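Local coordinates for glideosome-associated protein 50 (Plasmodium falciparum 3D7, PDB 3TGH) that belongs to the glideosome and may help assemble it and anchor it to the parasite's inner membrane complex, using a purple acid phosphatase-like fold that binds metal ions, at residues R83-N88 / F156-V161; W176-S181 / A323-E328. One frame throughout, in Å; residues are numbered along the deposited sequence.

How the contacts relate
Along the chain the two contacts come in series: contact 1 (83-88 with 156-161) closes before contact 2 (176-181 with 323-328) opens, and their centres lie about 18 Å apart. What joins them is the run from strand 148-156 through its loop into helix 169-189. Contact 1 uses the loop, contact 2 the helix, and the two meet directly where I157 CG2 packs on L179 CG at 3.8 Å. Contact 1 is buried and close to the metal-binding residues of the calcineurin-like phosphoesterase domain, whereas contact 2 is partly buried and packs the segment that follows helix 317-321 against helix 169-189, in a region inferred to be lumenal.

Contact 1 (R83-N88 / F156-V161); sequences RDWTGN and FIDTWV
In the loop that leaves strand 148-156, near the metal-binding region of the metallophosphoesterase fold, D158 and W160 receive the indole of W85, from helix 82-85. W85 NE1 donates to D158 OD2 at 2.9 Å in a somewhat bent bond. The acceptor lies in the indole plane and uses its syn lone pair, while the carboxylate is turned 70° from the ring. Tryptophan suits this place because one N-H at the rim of a broad apolar plate lets it enter a buried site and still pair its polar atom.

The carboxylate's other oxygen holds its own loop. V161 N, standing above the carboxylate plane, donates to D158 OD1 at 2.9 Å in a nearly straight bond, and the same oxygen takes a weak second bond from W160 N. Such an Asx motif needs a short acidic or amide side chain, and here it also fixes the carboxylate that W85 meets.

Over one face of the W85 indole comes the six-membered ring of W160, its CE3 3.5 Å from W85 CD2. The two rings form an oblique aromatic pair, inclined at 51°. W160 has CG anti to its backbone N (chi1 -171°), which carries the ring across W85. V161 CG2 adds an apolar contact 3.9 Å from W85 CZ2.

V161 O accepts a hydrogen bond from ND1 of H172, a ligand of one metal cation, so this Asx motif ties W85 to a loop whose carbonyl probably serves as second shell to a calcineurin-like metal site.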
# COMPACT_ATOMS: atom_id res chain seq x y z
N ARG A 83 7.88 11.47 -4.36
CA ARG A 83 8.52 11.52 -5.67
C ARG A 83 7.52 11.76 -6.81
O ARG A 83 7.86 12.38 -7.82
CB ARG A 83 9.30 10.24 -5.95
CG ARG A 83 10.36 9.86 -4.91
CD ARG A 83 11.46 10.90 -4.75
NE ARG A 83 12.28 11.03 -5.95
CZ ARG A 83 13.47 11.62 -6.00
NH1 ARG A 83 14.03 12.14 -4.91
NH2 ARG A 83 14.12 11.69 -7.16
N ASP A 84 6.29 11.28 -6.64
CA ASP A 84 5.26 11.47 -7.66
C ASP A 84 4.71 12.91 -7.67
O ASP A 84 4.36 13.45 -8.74
CB ASP A 84 4.12 10.49 -7.40
CG ASP A 84 4.58 9.03 -7.45
OD1 ASP A 84 5.05 8.59 -8.53
OD2 ASP A 84 4.48 8.33 -6.42
N TRP A 85 4.62 13.51 -6.49
CA TRP A 85 4.10 14.86 -6.32
C TRP A 85 4.97 15.98 -6.89
O TRP A 85 4.49 17.10 -7.09
CB TRP A 85 3.80 15.14 -4.85
CG TRP A 85 2.48 14.60 -4.39
CD1 TRP A 85 2.26 13.49 -3.64
CD2 TRP A 85 1.19 15.18 -4.66
NE1 TRP A 85 0.90 13.32 -3.43
CE2 TRP A 85 0.23 14.35 -4.03
CE3 TRP A 85 0.76 16.31 -5.35
CZ2 TRP A 85 -1.15 14.62 -4.09
CZ3 TRP A 85 -0.62 16.58 -5.41
CH2 TRP A 85 -1.55 15.73 -4.79
N THR A 86 6.25 15.70 -7.15
CA THR A 86 7.13 16.68 -7.76
C THR A 86 7.02 16.67 -9.29
O THR A 86 7.62 17.51 -9.95
CB THR A 86 8.60 16.47 -7.31
OG1 THR A 86 9.05 15.16 -7.68
CG2 THR A 86 8.74 16.65 -5.81
N GLY A 87 6.24 15.75 -9.84
CA GLY A 87 5.97 15.71 -11.28
C GLY A 87 4.50 15.94 -11.58
O GLY A 87 3.81 16.64 -10.85
N ASN A 88 4.02 15.33 -12.66
CA ASN A 88 2.62 15.48 -13.07
C ASN A 88 1.76 14.48 -12.30
O ASN A 88 1.42 13.39 -12.78
CB ASN A 88 2.49 15.29 -14.59
CG ASN A 88 1.17 15.79 -15.15
OD1 ASN A 88 0.16 15.81 -14.45
ND2 ASN A 88 1.17 16.20 -16.41
N PHE A 156 -6.35 3.31 1.60
CA PHE A 156 -5.20 3.90 0.90
C PHE A 156 -5.11 5.37 1.24
O PHE A 156 -6.07 6.13 1.04
CB PHE A 156 -5.34 3.68 -0.61
CG PHE A 156 -5.36 2.24 -1.01
CD1 PHE A 156 -6.55 1.51 -0.99
CD2 PHE A 156 -4.18 1.58 -1.36
CE1 PHE A 156 -6.56 0.15 -1.33
CE2 PHE A 156 -4.19 0.24 -1.69
CZ PHE A 156 -5.39 -0.49 -1.66
N ILE A 157 -3.95 5.78 1.75
CA ILE A 157 -3.75 7.16 2.18
C ILE A 157 -2.63 7.84 1.40
O ILE A 157 -1.72 7.18 0.89
CB ILE A 157 -3.44 7.26 3.71
CG1 ILE A 157 -2.19 6.47 4.09
CG2 ILE A 157 -4.61 6.74 4.52
CD1 ILE A 157 -1.78 6.67 5.57
N ASP A 158 -2.74 9.16 1.29
CA ASP A 158 -1.69 9.98 0.74
C ASP A 158 -1.03 10.70 1.89
O ASP A 158 -1.59 11.66 2.43
CB ASP A 158 -2.21 10.98 -0.28
CG ASP A 158 -1.08 11.67 -1.02
OD1 ASP A 158 -0.23 12.27 -0.35
OD2 ASP A 158 -1.01 11.56 -2.25
N THR A 159 0.15 10.24 2.27
CA THR A 159 0.81 10.79 3.44
C THR A 159 1.35 12.22 3.23
O THR A 159 1.62 12.91 4.22
CB THR A 159 1.92 9.86 3.97
OG1 THR A 159 2.79 9.47 2.90
CG2 THR A 159 1.32 8.61 4.60
N TRP A 160 1.49 12.67 1.99
CA TRP A 160 1.88 14.05 1.76
C TRP A 160 0.69 14.99 1.93
O TRP A 160 0.81 16.05 2.56
CB TRP A 160 2.57 14.26 0.41
CG TRP A 160 3.13 15.63 0.33
CD1 TRP A 160 4.08 16.17 1.16
CD2 TRP A 160 2.76 16.67 -0.58
NE1 TRP A 160 4.32 17.47 0.82
CE2 TRP A 160 3.54 17.81 -0.25
CE3 TRP A 160 1.87 16.76 -1.66
CZ2 TRP A 160 3.43 19.02 -0.94
CZ3 TRP A 160 1.78 17.95 -2.35
CH2 TRP A 160 2.56 19.07 -1.99
N VAL A 161 -0.47 14.59 1.40
CA VAL A 161 -1.72 15.34 1.63
C VAL A 161 -2.03 15.51 3.12
O VAL A 161 -2.49 16.57 3.54
CB VAL A 161 -2.92 14.67 0.93
CG1 VAL A 161 -4.22 15.40 1.29
CG2 VAL A 161 -2.72 14.66 -0.57

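Contact 2 (W176-S181 / A323-E328); sequences WNDLKS and ALPNVE
Helix residues 176-181 run past the irregular segment 323-328 with the backbones closest at D178 and P325, whose CA atoms are 5.8 Å apart, and at S181 and L324, 6.1 Å apart. P325 carries the contact, its ring directed at the helix between D178 and S181, one turn apart on the same helix face. P325 CB lies 3.4 Å from D178 OD1, and the two side chains lie alongside each other, pointing opposite ways. P325 CG reaches D178 CB at 3.9 Å, while P325 CD touches S181 CB at 3.8 Å. Proline suits the place because its compact ring offers a rigid apolar surface, and the small serine lets the segment come close to the helix.

No direct hydrogen bond joins the two segments; one water does so instead. It donates to D178 OD2 at 3.1 Å and to N326 O at 3.0 Å, tying the carboxylate to the backbone just beyond the proline. With CG anti to the carbonyl carbon (chi1 -73°), D178 brings its carboxylate alongside P325. The same OD2 accepts from W127 NE1 and forms a salt bridge with K174, so this buried oxygen has several partners, and the nearby lysine would probably favour the charged form of the aspartate. An aspartate is apt here, with one oxygen lying against the proline while the other gathers polar partners.

Around this point the segment lies along helix 169-189, where P325 also touches Q182 and both A323 and L324 touch V185. L324 packs on H129 and F131 of strand 128-136, and V327 on Y128 and H129, so the segment after helix 317-321 spans that helix and the outermost strand of its sheet.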
# COMPACT_ATOMS: atom_id res chain seq x y z
N TRP A 176 -8.14 13.84 6.01
CA TRP A 176 -8.14 13.36 7.38
C TRP A 176 -9.54 12.89 7.80
O TRP A 176 -9.68 11.84 8.43
CB TRP A 176 -7.63 14.45 8.35
CG TRP A 176 -6.14 14.47 8.51
CD1 TRP A 176 -5.27 15.43 8.04
CD2 TRP A 176 -5.33 13.51 9.19
NE1 TRP A 176 -3.98 15.10 8.38
CE2 TRP A 176 -3.99 13.93 9.09
CE3 TRP A 176 -5.62 12.31 9.86
CZ2 TRP A 176 -2.93 13.21 9.65
CZ3 TRP A 176 -4.57 11.59 10.41
CH2 TRP A 176 -3.24 12.04 10.30
N ASN A 177 -10.56 13.66 7.46
CA ASN A 177 -11.94 13.32 7.84
C ASN A 177 -12.42 12.05 7.13
O ASN A 177 -13.08 11.21 7.73
CB ASN A 177 -12.89 14.49 7.58
CG ASN A 177 -12.70 15.63 8.57
OD1 ASN A 177 -12.31 15.41 9.72
ND2 ASN A 177 -12.95 16.86 8.12
N ASP A 178 -12.06 11.90 5.86
CA ASP A 178 -12.38 10.67 5.13
C ASP A 178 -11.70 9.44 5.78
O ASP A 178 -12.32 8.40 5.95
CB ASP A 178 -11.99 10.79 3.66
CG ASP A 178 -12.93 11.69 2.87
OD1 ASP A 178 -13.93 12.17 3.43
OD2 ASP A 178 -12.66 11.92 1.67
N LEU A 179 -10.43 9.59 6.13
CA LEU A 179 -9.69 8.53 6.82
C LEU A 179 -10.40 8.10 8.10
O LEU A 179 -10.57 6.91 8.36
CB LEU A 179 -8.27 9.00 7.16
CG LEU A 179 -7.10 8.00 7.15
CD1 LEU A 179 -6.02 8.41 8.17
CD2 LEU A 179 -7.50 6.54 7.33
N LYS A 180 -10.83 9.08 8.90
CA LYS A 180 -11.56 8.80 10.13
C LYS A 180 -12.87 8.06 9.86
O LYS A 180 -13.21 7.12 10.58
CB LYS A 180 -11.82 10.08 10.92
CG LYS A 180 -10.55 10.69 11.53
CD LYS A 180 -10.81 12.07 12.15
CE LYS A 180 -9.55 12.63 12.79
NZ LYS A 180 -9.72 14.03 13.31
N SER A 181 -13.57 8.47 8.81
CA SER A 181 -14.81 7.81 8.40
C SER A 181 -14.55 6.37 7.95
O SER A 181 -15.25 5.46 8.37
CB SER A 181 -15.50 8.60 7.28
OG SER A 181 -15.87 9.88 7.74
N ALA A 323 -22.08 4.79 5.42
CA ALA A 323 -21.36 5.88 6.11
C ALA A 323 -19.97 6.14 5.53
O ALA A 323 -19.28 7.07 5.97
CB ALA A 323 -21.25 5.57 7.60
N LEU A 324 -19.54 5.33 4.57
CA LEU A 324 -18.24 5.55 3.93
C LEU A 324 -18.27 6.84 3.12
O LEU A 324 -19.30 7.21 2.57
CB LEU A 324 -17.86 4.38 3.02
CG LEU A 324 -17.38 3.08 3.65
CD1 LEU A 324 -17.42 1.96 2.60
CD2 LEU A 324 -15.98 3.22 4.25
N PRO A 325 -17.12 7.54 3.05
CA PRO A 325 -17.07 8.74 2.23
C PRO A 325 -17.09 8.39 0.75
O PRO A 325 -16.58 7.34 0.35
CB PRO A 325 -15.73 9.37 2.62
CG PRO A 325 -14.90 8.24 3.07
CD PRO A 325 -15.84 7.27 3.72
N ASN A 326 -17.68 9.27 -0.06
CA ASN A 326 -17.69 9.08 -1.51
C ASN A 326 -16.26 9.12 -2.04
O ASN A 326 -15.44 9.91 -1.57
CB ASN A 326 -18.54 10.15 -2.20
CG ASN A 326 -20.02 10.01 -1.88
OD1 ASN A 326 -20.40 9.19 -1.05
ND2 ASN A 326 -20.85 10.80 -2.54
N VAL A 327 -15.96 8.25 -3.00
CA VAL A 327 -14.64 8.26 -3.63
C VAL A 327 -14.74 9.12 -4.87
O VAL A 327 -15.25 8.68 -5.91
CB VAL A 327 -14.14 6.84 -3.96
CG1 VAL A 327 -12.84 6.90 -4.77
CG2 VAL A 327 -13.91 6.07 -2.66
N GLU A 328 -14.30 10.37 -4.75
CA GLU A 328 -14.33 11.30 -5.87
C GLU A 328 -12.91 11.75 -6.17
O GLU A 328 -12.15 12.03 -5.24
CB GLU A 328 -15.19 12.53 -5.54
CG GLU A 328 -16.65 12.23 -5.20
CD GLU A 328 -17.52 11.90 -6.41
OE1 GLU A 328 -17.02 11.96 -7.56
OE2 GLU A 328 -18.71 11.58 -6.22
O HOH W 1 -13.01 9.29 0.12